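Long-range contacts in glucosidase (Croceicoccus marinus, PDB 5Z3K), which probably hydrolyses O-glycosidic bonds, as a beta-glucosidase of glycoside hydrolase family 39 from a deep-sea bacterium: residues 190-195 / 220-225; 106-111 / 151-156. One frame throughout, in Å; residues are numbered along the deposited sequence.

Contact 1: 190-195 / 220-225; sequences LKVGGP and PLDFLS
The Phe-223 ring lies over Gly-193 within a buried parallel strand contact in the barrel wall, where strand 191-197 runs beside strand 223-229; the axes of their short segments approach to 4.7 Å at 31°. Phe-223 has CG set between its backbone N and carbonyl carbon (chi1 59°), and one face of the ring covers the glycine backbone, Gly-193 CA standing 3.4 Å above the plane over its centre in a CH-pi contact. An alanine in place of Phe-223 would probably open a gap beside Gly-193 and strip its CA of this aromatic cover. With helix 208-216 between them, the two strands form a beta-alpha-beta unit of the TIM barrel. Ahead of strand 223-229, Asp-222 and Val-192 are joined twice: the anti lone pair of Asp-222 OD2 receives Val-192 N at 2.8 Å, and Asp-222 N donates to Val-192 O at 2.7 Å. Lys-184 of helix 169-186 forms a salt bridge with the same OD2. Gly-194 pairs with Leu-224 in a parallel bridge, Gly-194 N bonding to Phe-223 O at 3.3 Å and Ser-225 N to Gly-194 O at 2.9 Å. Leu-224 CD2 packs against Pro-195 CD at 3.7 Å, and Phe-210 of helix 208-216 touches both residues.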
ATOM      1  N   LEU A 190      -3.243  -3.484  20.318  1.00 21.66           N
ATOM      2  CA  LEU A 190      -3.689  -3.516  18.935  1.00 21.15           C
ATOM      3  C   LEU A 190      -4.031  -2.113  18.452  1.00 21.78           C
ATOM      4  O   LEU A 190      -4.511  -1.268  19.209  1.00 24.34           O
ATOM      5  CB  LEU A 190      -4.901  -4.431  18.788  1.00 15.69           C
ATOM      6  CG  LEU A 190      -4.673  -5.897  19.153  1.00 20.97           C
ATOM      7  CD1 LEU A 190      -6.009  -6.604  19.289  1.00 17.73           C
ATOM      8  CD2 LEU A 190      -3.779  -6.597  18.119  1.00 19.01           C
ATOM      9  N   LYS A 191      -3.770  -1.863  17.177  1.00 20.25           N
ATOM     10  CA  LYS A 191      -4.094  -0.583  16.567  1.00 21.61           C
ATOM     11  C   LYS A 191      -5.437  -0.704  15.864  1.00 21.96           C
ATOM     12  O   LYS A 191      -5.675  -1.677  15.137  1.00 18.88           O
ATOM     13  CB  LYS A 191      -3.012  -0.153  15.579  1.00 21.57           C
ATOM     14  CG  LYS A 191      -1.614  -0.064  16.180  1.00 22.63           C
ATOM     15  CD  LYS A 191      -1.600   0.770  17.448  1.00 26.89           C
ATOM     16  CE  LYS A 191      -0.190   0.867  18.019  1.00 32.71           C
ATOM     17  NZ  LYS A 191      -0.195   1.210  19.467  1.00 36.63           N
ATOM     18  N   VAL A 192      -6.320   0.267  16.103  1.00 14.45           N
ATOM     19  CA  VAL A 192      -7.618   0.313  15.447  1.00 14.48           C
ATOM     20  C   VAL A 192      -7.765   1.678  14.793  1.00 15.09           C
ATOM     21  O   VAL A 192      -7.269   2.689  15.302  1.00 15.52           O
ATOM     22  CB  VAL A 192      -8.782   0.017  16.437  1.00 19.37           C
ATOM     23  CG1 VAL A 192      -8.968   1.162  17.458  1.00 17.62           C
ATOM     24  CG2 VAL A 192     -10.088  -0.299  15.680  1.00 14.83           C
ATOM     25  N   GLY A 193      -8.425   1.699  13.643  1.00 15.97           N
ATOM     26  CA  GLY A 193      -8.602   2.946  12.930  1.00 16.35           C
ATOM     27  C   GLY A 193      -9.561   2.786  11.770  1.00 14.00           C
ATOM     28  O   GLY A 193     -10.209   1.754  11.609  1.00 15.39           O
ATOM     29  N   GLY A 194      -9.648   3.841  10.969  1.00 15.07           N
ATOM     30  CA  GLY A 194     -10.621   3.931   9.903  1.00 12.64           C
ATOM     31  C   GLY A 194     -10.633   5.357   9.404  1.00 12.53           C
ATOM     32  O   GLY A 194      -9.765   6.149   9.771  1.00 12.55           O
ATOM     33  N   PRO A 195     -11.621   5.731   8.583  1.00 15.45           N
ATOM     34  CA  PRO A 195     -12.732   4.941   8.054  1.00 13.48           C
ATOM     35  C   PRO A 195     -12.511   4.557   6.606  1.00 13.01           C
ATOM     36  O   PRO A 195     -13.449   4.122   5.951  1.00 14.98           O
ATOM     37  CB  PRO A 195     -13.901   5.912   8.156  1.00 19.42           C
ATOM     38  CG  PRO A 195     -13.241   7.218   7.750  1.00 16.73           C
ATOM     39  CD  PRO A 195     -11.825   7.166   8.308  1.00 18.28           C
ATOM     40  N   PRO A 220     -11.060   5.414  20.588  1.00 22.52           N
ATOM     41  CA  PRO A 220      -9.678   5.270  20.099  1.00 23.45           C
ATOM     42  C   PRO A 220      -9.613   5.388  18.585  1.00 20.98           C
ATOM     43  O   PRO A 220     -10.479   4.885  17.870  1.00 27.26           O
ATOM     44  CB  PRO A 220      -9.275   3.865  20.561  1.00 24.11           C
ATOM     45  CG  PRO A 220     -10.246   3.501  21.631  1.00 23.23           C
ATOM     46  CD  PRO A 220     -11.520   4.218  21.312  1.00 22.00           C
ATOM     47  N   LEU A 221      -8.563   6.054  18.099  1.00 23.36           N
ATOM     48  CA  LEU A 221      -8.296   6.207  16.663  1.00 20.81           C
ATOM     49  C   LEU A 221      -6.778   6.178  16.514  1.00 18.64           C
ATOM     50  O   LEU A 221      -6.118   7.221  16.550  1.00 21.16           O
ATOM     51  CB  LEU A 221      -8.899   7.487  16.095  1.00 19.90           C
ATOM     52  CG  LEU A 221      -8.753   7.740  14.590  1.00 20.16           C
ATOM     53  CD1 LEU A 221      -9.784   6.946  13.776  1.00 16.13           C
ATOM     54  CD2 LEU A 221      -8.834   9.239  14.271  1.00 17.69           C
ATOM     55  N   ASP A 222      -6.229   4.972  16.384  1.00 16.53           N
ATOM     56  CA  ASP A 222      -4.782   4.829  16.251  1.00 18.92           C
ATOM     57  C   ASP A 222      -4.298   5.261  14.871  1.00 20.43           C
ATOM     58  O   ASP A 222      -3.156   5.720  14.726  1.00 16.01           O
ATOM     59  CB  ASP A 222      -4.386   3.385  16.560  1.00 19.79           C
ATOM     60  CG  ASP A 222      -4.731   2.985  17.987  1.00 21.10           C
ATOM     61  OD1 ASP A 222      -4.305   3.691  18.917  1.00 24.42           O
ATOM     62  OD2 ASP A 222      -5.437   1.980  18.191  1.00 18.31           O
ATOM     63  N   PHE A 223      -5.146   5.146  13.851  1.00 18.47           N
ATOM     64  CA  PHE A 223      -4.778   5.601  12.522  1.00 17.37           C
ATOM     65  C   PHE A 223      -6.019   6.092  11.798  1.00 16.45           C
ATOM     66  O   PHE A 223      -7.123   5.597  12.020  1.00 15.92           O
ATOM     67  CB  PHE A 223      -4.074   4.502  11.699  1.00 15.02           C
ATOM     68  CG  PHE A 223      -4.900   3.257  11.494  1.00 13.35           C
ATOM     69  CD1 PHE A 223      -5.787   3.156  10.425  1.00 15.76           C
ATOM     70  CD2 PHE A 223      -4.765   2.179  12.344  1.00 17.10           C
ATOM     71  CE1 PHE A 223      -6.539   1.987  10.221  1.00 17.34           C
ATOM     72  CE2 PHE A 223      -5.513   1.012  12.152  1.00 15.35           C
ATOM     73  CZ  PHE A 223      -6.403   0.921  11.088  1.00 14.12           C
ATOM     74  N   LEU A 224      -5.829   7.093  10.951  1.00 16.53           N
ATOM     75  CA  LEU A 224      -6.864   7.565  10.046  1.00 15.70           C
ATOM     76  C   LEU A 224      -6.522   7.035   8.661  1.00 14.37           C
ATOM     77  O   LEU A 224      -5.453   7.341   8.128  1.00 18.11           O
ATOM     78  CB  LEU A 224      -6.940   9.096  10.062  1.00 18.60           C
ATOM     79  CG  LEU A 224      -8.123   9.870   9.459  1.00 17.12           C
ATOM     80  CD1 LEU A 224      -8.096   9.846   7.923  1.00 19.65           C
ATOM     81  CD2 LEU A 224      -9.470   9.399  10.010  1.00 19.74           C
ATOM     82  N   SER A 225      -7.403   6.225   8.093  1.00 15.44           N
ATOM     83  CA  SER A 225      -7.108   5.588   6.816  1.00 14.78           C
ATOM     84  C   SER A 225      -7.877   6.271   5.684  1.00 13.98           C
ATOM     85  O   SER A 225      -8.988   6.778   5.874  1.00 15.30           O
ATOM     86  CB  SER A 225      -7.424   4.092   6.882  1.00 13.19           C
ATOM     87  OG  SER A 225      -8.812   3.872   7.046  1.00 16.48           O
TER

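Contact 2: 106-111 / 151-156; sequences LFTIAS and HWEFGD
Phe-107 and Trp-152 lie obliquely against each other, their planes at 31°, so the pair is neither a stack nor edge-to-face. Over one face of the Phe-107 ring sits the rim of the indole, with Trp-152 CZ3 3.6 Å from Phe-107 CG. One face of the indole in turn carries Phe-107 CB, 3.6 Å above the plane and offset toward the rim, a CH-pi contact. Ile-109 CD1 approaches the indole obliquely, 4.2 Å from Trp-152 CE3, while Ile-109 CG2 meets Phe-154 CD1 at 4.0 Å, those two side chains crossing at about a right angle.

The opposite face of this parallel strand pair bears Leu-106, Thr-108, His-151 and Glu-153. Thr-108 and Glu-153 run side by side, and Thr-108 OG1 donates to Glu-153 OE2 at 2.9 Å on the anti side of the carboxylate. Glu-153 CG is anti to the backbone N (chi1 -179°) and the chain is extended beyond it, carrying the carboxylate well away from the strand. Arg-55 adds a salt bridge to OE2, and Ser-225 and Ser-263 both bond to OE1, so four side chains grip the group and limit its rotation.

The backbones are bonded in regular parallel register: Phe-107 N to His-151 O, Glu-153 N to Phe-107 O, and Ile-109 N to Glu-153 O at 2.7 Å. The ladder weakens at Gly-155, whose N is 3.4 Å from Ile-109 O; its phi of 117° would jam a side chain against the preceding carbonyl.

In the TIM barrel, strand 104-109 lies between 53-55 and 151-154, with 191-197 beyond. Helix 123-138 covers Ile-109, Trp-152 and Phe-154, and helix 169-186 also packs on the last two.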
ATOM      1  N   LEU A 106      -3.300  -5.828   8.057  1.00 11.75           N
ATOM      2  CA  LEU A 106      -4.296  -4.783   8.279  1.00 11.86           C
ATOM      3  C   LEU A 106      -5.633  -5.429   7.949  1.00 12.60           C
ATOM      4  O   LEU A 106      -5.942  -5.675   6.775  1.00  9.89           O
ATOM      5  CB  LEU A 106      -4.015  -3.569   7.405  1.00 11.45           C
ATOM      6  CG  LEU A 106      -5.088  -2.485   7.346  1.00 11.07           C
ATOM      7  CD1 LEU A 106      -5.153  -1.826   8.706  1.00  8.75           C
ATOM      8  CD2 LEU A 106      -4.748  -1.466   6.264  1.00 10.74           C
ATOM      9  N   PHE A 107      -6.392  -5.778   8.983  1.00  9.44           N
ATOM     10  CA  PHE A 107      -7.614  -6.544   8.797  1.00 13.06           C
ATOM     11  C   PHE A 107      -8.783  -5.575   8.673  1.00 12.97           C
ATOM     12  O   PHE A 107      -9.137  -4.893   9.640  1.00 14.25           O
ATOM     13  CB  PHE A 107      -7.824  -7.526   9.947  1.00 11.69           C
ATOM     14  CG  PHE A 107      -8.814  -8.604   9.632  1.00 14.28           C
ATOM     15  CD1 PHE A 107     -10.172  -8.311   9.545  1.00 13.11           C
ATOM     16  CD2 PHE A 107      -8.387  -9.899   9.382  1.00 16.89           C
ATOM     17  CE1 PHE A 107     -11.084  -9.293   9.233  1.00 16.44           C
ATOM     18  CE2 PHE A 107      -9.296 -10.888   9.073  1.00 18.00           C
ATOM     19  CZ  PHE A 107     -10.648 -10.585   8.998  1.00 19.09           C
ATOM     20  N   THR A 108      -9.392  -5.528   7.492  1.00 10.26           N
ATOM     21  CA  THR A 108     -10.497  -4.614   7.246  1.00 12.05           C
ATOM     22  C   THR A 108     -11.805  -5.296   7.642  1.00 11.55           C
ATOM     23  O   THR A 108     -12.159  -6.346   7.095  1.00 12.41           O
ATOM     24  CB  THR A 108     -10.547  -4.161   5.787  1.00 10.75           C
ATOM     25  OG1 THR A 108      -9.293  -3.559   5.424  1.00 11.73           O
ATOM     26  CG2 THR A 108     -11.655  -3.122   5.583  1.00 13.25           C
ATOM     27  N   ILE A 109     -12.507  -4.685   8.586  1.00 10.87           N
ATOM     28  CA  ILE A 109     -13.845  -5.101   9.009  1.00 12.77           C
ATOM     29  C   ILE A 109     -14.861  -4.425   8.091  1.00 10.86           C
ATOM     30  O   ILE A 109     -15.078  -3.212   8.183  1.00 15.87           O
ATOM     31  CB  ILE A 109     -14.092  -4.724  10.478  1.00 10.79           C
ATOM     32  CG1 ILE A 109     -13.027  -5.377  11.376  1.00 13.12           C
ATOM     33  CG2 ILE A 109     -15.521  -5.099  10.916  1.00 13.54           C
ATOM     34  CD1 ILE A 109     -12.975  -4.845  12.785  1.00 12.84           C
ATOM     35  N   ALA A 110     -15.503  -5.202   7.219  1.00 13.84           N
ATOM     36  CA  ALA A 110     -16.447  -4.640   6.255  1.00 14.81           C
ATOM     37  C   ALA A 110     -17.456  -5.694   5.833  1.00 16.88           C
ATOM     38  O   ALA A 110     -17.188  -6.898   5.896  1.00 14.94           O
ATOM     39  CB  ALA A 110     -15.727  -4.094   5.015  1.00 14.22           C
ATOM     40  N   SER A 111     -18.620  -5.225   5.369  1.00 14.04           N
ATOM     41  CA  SER A 111     -19.638  -6.127   4.851  1.00 13.07           C
ATOM     42  C   SER A 111     -19.240  -6.618   3.459  1.00 17.39           C
ATOM     43  O   SER A 111     -18.165  -6.300   2.936  1.00 17.11           O
ATOM     44  CB  SER A 111     -21.005  -5.436   4.809  1.00 15.55           C
ATOM     45  OG  SER A 111     -21.057  -4.494   3.745  1.00 15.14           O
ATOM     46  N   HIS A 151      -3.172  -4.637  13.150  1.00 16.49           N
ATOM     47  CA  HIS A 151      -3.943  -3.466  12.775  1.00 18.62           C
ATOM     48  C   HIS A 151      -5.343  -3.891  12.367  1.00 17.42           C
ATOM     49  O   HIS A 151      -5.503  -4.828  11.580  1.00 12.70           O
ATOM     50  CB  HIS A 151      -3.260  -2.728  11.625  1.00 18.41           C
ATOM     51  CG  HIS A 151      -2.062  -1.938  12.040  1.00 17.71           C
ATOM     52  ND1 HIS A 151      -0.898  -2.533  12.483  1.00 22.35           N
ATOM     53  CD2 HIS A 151      -1.845  -0.602  12.090  1.00 20.02           C
ATOM     54  CE1 HIS A 151      -0.016  -1.595  12.784  1.00 22.54           C
ATOM     55  NE2 HIS A 151      -0.564  -0.415  12.551  1.00 23.76           N
ATOM     56  N   TRP A 152      -6.350  -3.197  12.892  1.00 13.45           N
ATOM     57  CA  TRP A 152      -7.749  -3.497  12.620  1.00 15.48           C
ATOM     58  C   TRP A 152      -8.416  -2.244  12.073  1.00 14.94           C
ATOM     59  O   TRP A 152      -8.481  -1.211  12.757  1.00 15.35           O
ATOM     60  CB  TRP A 152      -8.444  -4.019  13.884  1.00 13.91           C
ATOM     61  CG  TRP A 152      -7.890  -5.349  14.310  1.00 14.53           C
ATOM     62  CD1 TRP A 152      -6.777  -5.570  15.070  1.00 17.37           C
ATOM     63  CD2 TRP A 152      -8.395  -6.641  13.959  1.00 11.80           C
ATOM     64  NE1 TRP A 152      -6.574  -6.923  15.235  1.00 12.61           N
ATOM     65  CE2 TRP A 152      -7.554  -7.599  14.560  1.00 16.83           C
ATOM     66  CE3 TRP A 152      -9.486  -7.081  13.204  1.00 14.61           C
ATOM     67  CZ2 TRP A 152      -7.770  -8.971  14.433  1.00 14.54           C
ATOM     68  CZ3 TRP A 152      -9.698  -8.451  13.079  1.00 14.41           C
ATOM     69  CH2 TRP A 152      -8.839  -9.376  13.689  1.00 16.58           C
ATOM     70  N   GLU A 153      -8.886  -2.330  10.834  1.00 15.25           N
ATOM     71  CA  GLU A 153      -9.496  -1.205  10.145  1.00 14.81           C
ATOM     72  C   GLU A 153     -10.998  -1.409  10.072  1.00 14.71           C
ATOM     73  O   GLU A 153     -11.470  -2.475   9.656  1.00 14.94           O
ATOM     74  CB  GLU A 153      -8.931  -1.047   8.727  1.00 14.89           C
ATOM     75  CG  GLU A 153      -9.509   0.156   7.944  1.00 16.69           C
ATOM     76  CD  GLU A 153      -8.954   0.252   6.530  1.00 14.88           C
ATOM     77  OE1 GLU A 153      -8.772   1.383   6.018  1.00 15.37           O
ATOM     78  OE2 GLU A 153      -8.690  -0.815   5.934  1.00 17.69           O
ATOM     79  N   PHE A 154     -11.748  -0.380  10.433  1.00 12.33           N
ATOM     80  CA  PHE A 154     -13.189  -0.381  10.221  1.00 12.82           C
ATOM     81  C   PHE A 154     -13.539   0.570   9.087  1.00 13.30           C
ATOM     82  O   PHE A 154     -13.321   1.780   9.196  1.00 14.56           O
ATOM     83  CB  PHE A 154     -13.970   0.017  11.472  1.00 12.68           C
ATOM     84  CG  PHE A 154     -15.463  -0.017  11.250  1.00 14.04           C
ATOM     85  CD1 PHE A 154     -16.168  -1.201  11.397  1.00 13.06           C
ATOM     86  CD2 PHE A 154     -16.145   1.118  10.834  1.00 16.06           C
ATOM     87  CE1 PHE A 154     -17.545  -1.253  11.156  1.00 15.43           C
ATOM     88  CE2 PHE A 154     -17.517   1.081  10.595  1.00 13.92           C
ATOM     89  CZ  PHE A 154     -18.211  -0.114  10.745  1.00 13.38           C
ATOM     90  N   GLY A 155     -14.124   0.030   8.025  1.00 13.83           N
ATOM     91  CA  GLY A 155     -14.636   0.859   6.953  1.00 13.53           C
ATOM     92  C   GLY A 155     -13.970   0.648   5.606  1.00 14.43           C
ATOM     93  O   GLY A 155     -12.811   0.229   5.524  1.00 14.54           O
ATOM     94  N   ASP A 156     -14.701   0.954   4.537  1.00 14.40           N
ATOM     95  CA  ASP A 156     -14.110   1.030   3.205  1.00 15.08           C
ATOM     96  C   ASP A 156     -14.955   1.993   2.384  1.00 14.78           C
ATOM     97  O   ASP A 156     -16.071   1.648   1.993  1.00 16.18           O
ATOM     98  CB  ASP A 156     -14.032  -0.350   2.549  1.00 14.82           C
ATOM     99  CG  ASP A 156     -13.276  -0.315   1.230  1.00 15.97           C
ATOM    100  OD1 ASP A 156     -13.915  -0.027   0.200  1.00 15.55           O
ATOM    101  OD2 ASP A 156     -12.046  -0.562   1.220  1.00 14.00           O
TER

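Overall arrangement
Both contacts are parallel strand pairings in the buried wall of one eight-stranded barrel, their centres about 9 Å apart. They share neighbours: strand 151-154 of contact 2 adjoins strand 191-197 of contact 1, with Trp-152 N 2.8 Å from Lys-191 O. Contact 2 is almost wholly core, His-151 alone among its touching residues being partly exposed; contact 1 is also mainly buried, but reaches the surface at Lys-191, Asp-222 and Pro-220. Their chemistry differs too: 106-111/151-156 combines an aromatic outer layer with an inward carboxylate, while 190-195/220-225 relies on two glycines, a ring laid on backbone, and an aspartate at its more open end. Glu-153 and Ser-225 tie the two contacts together.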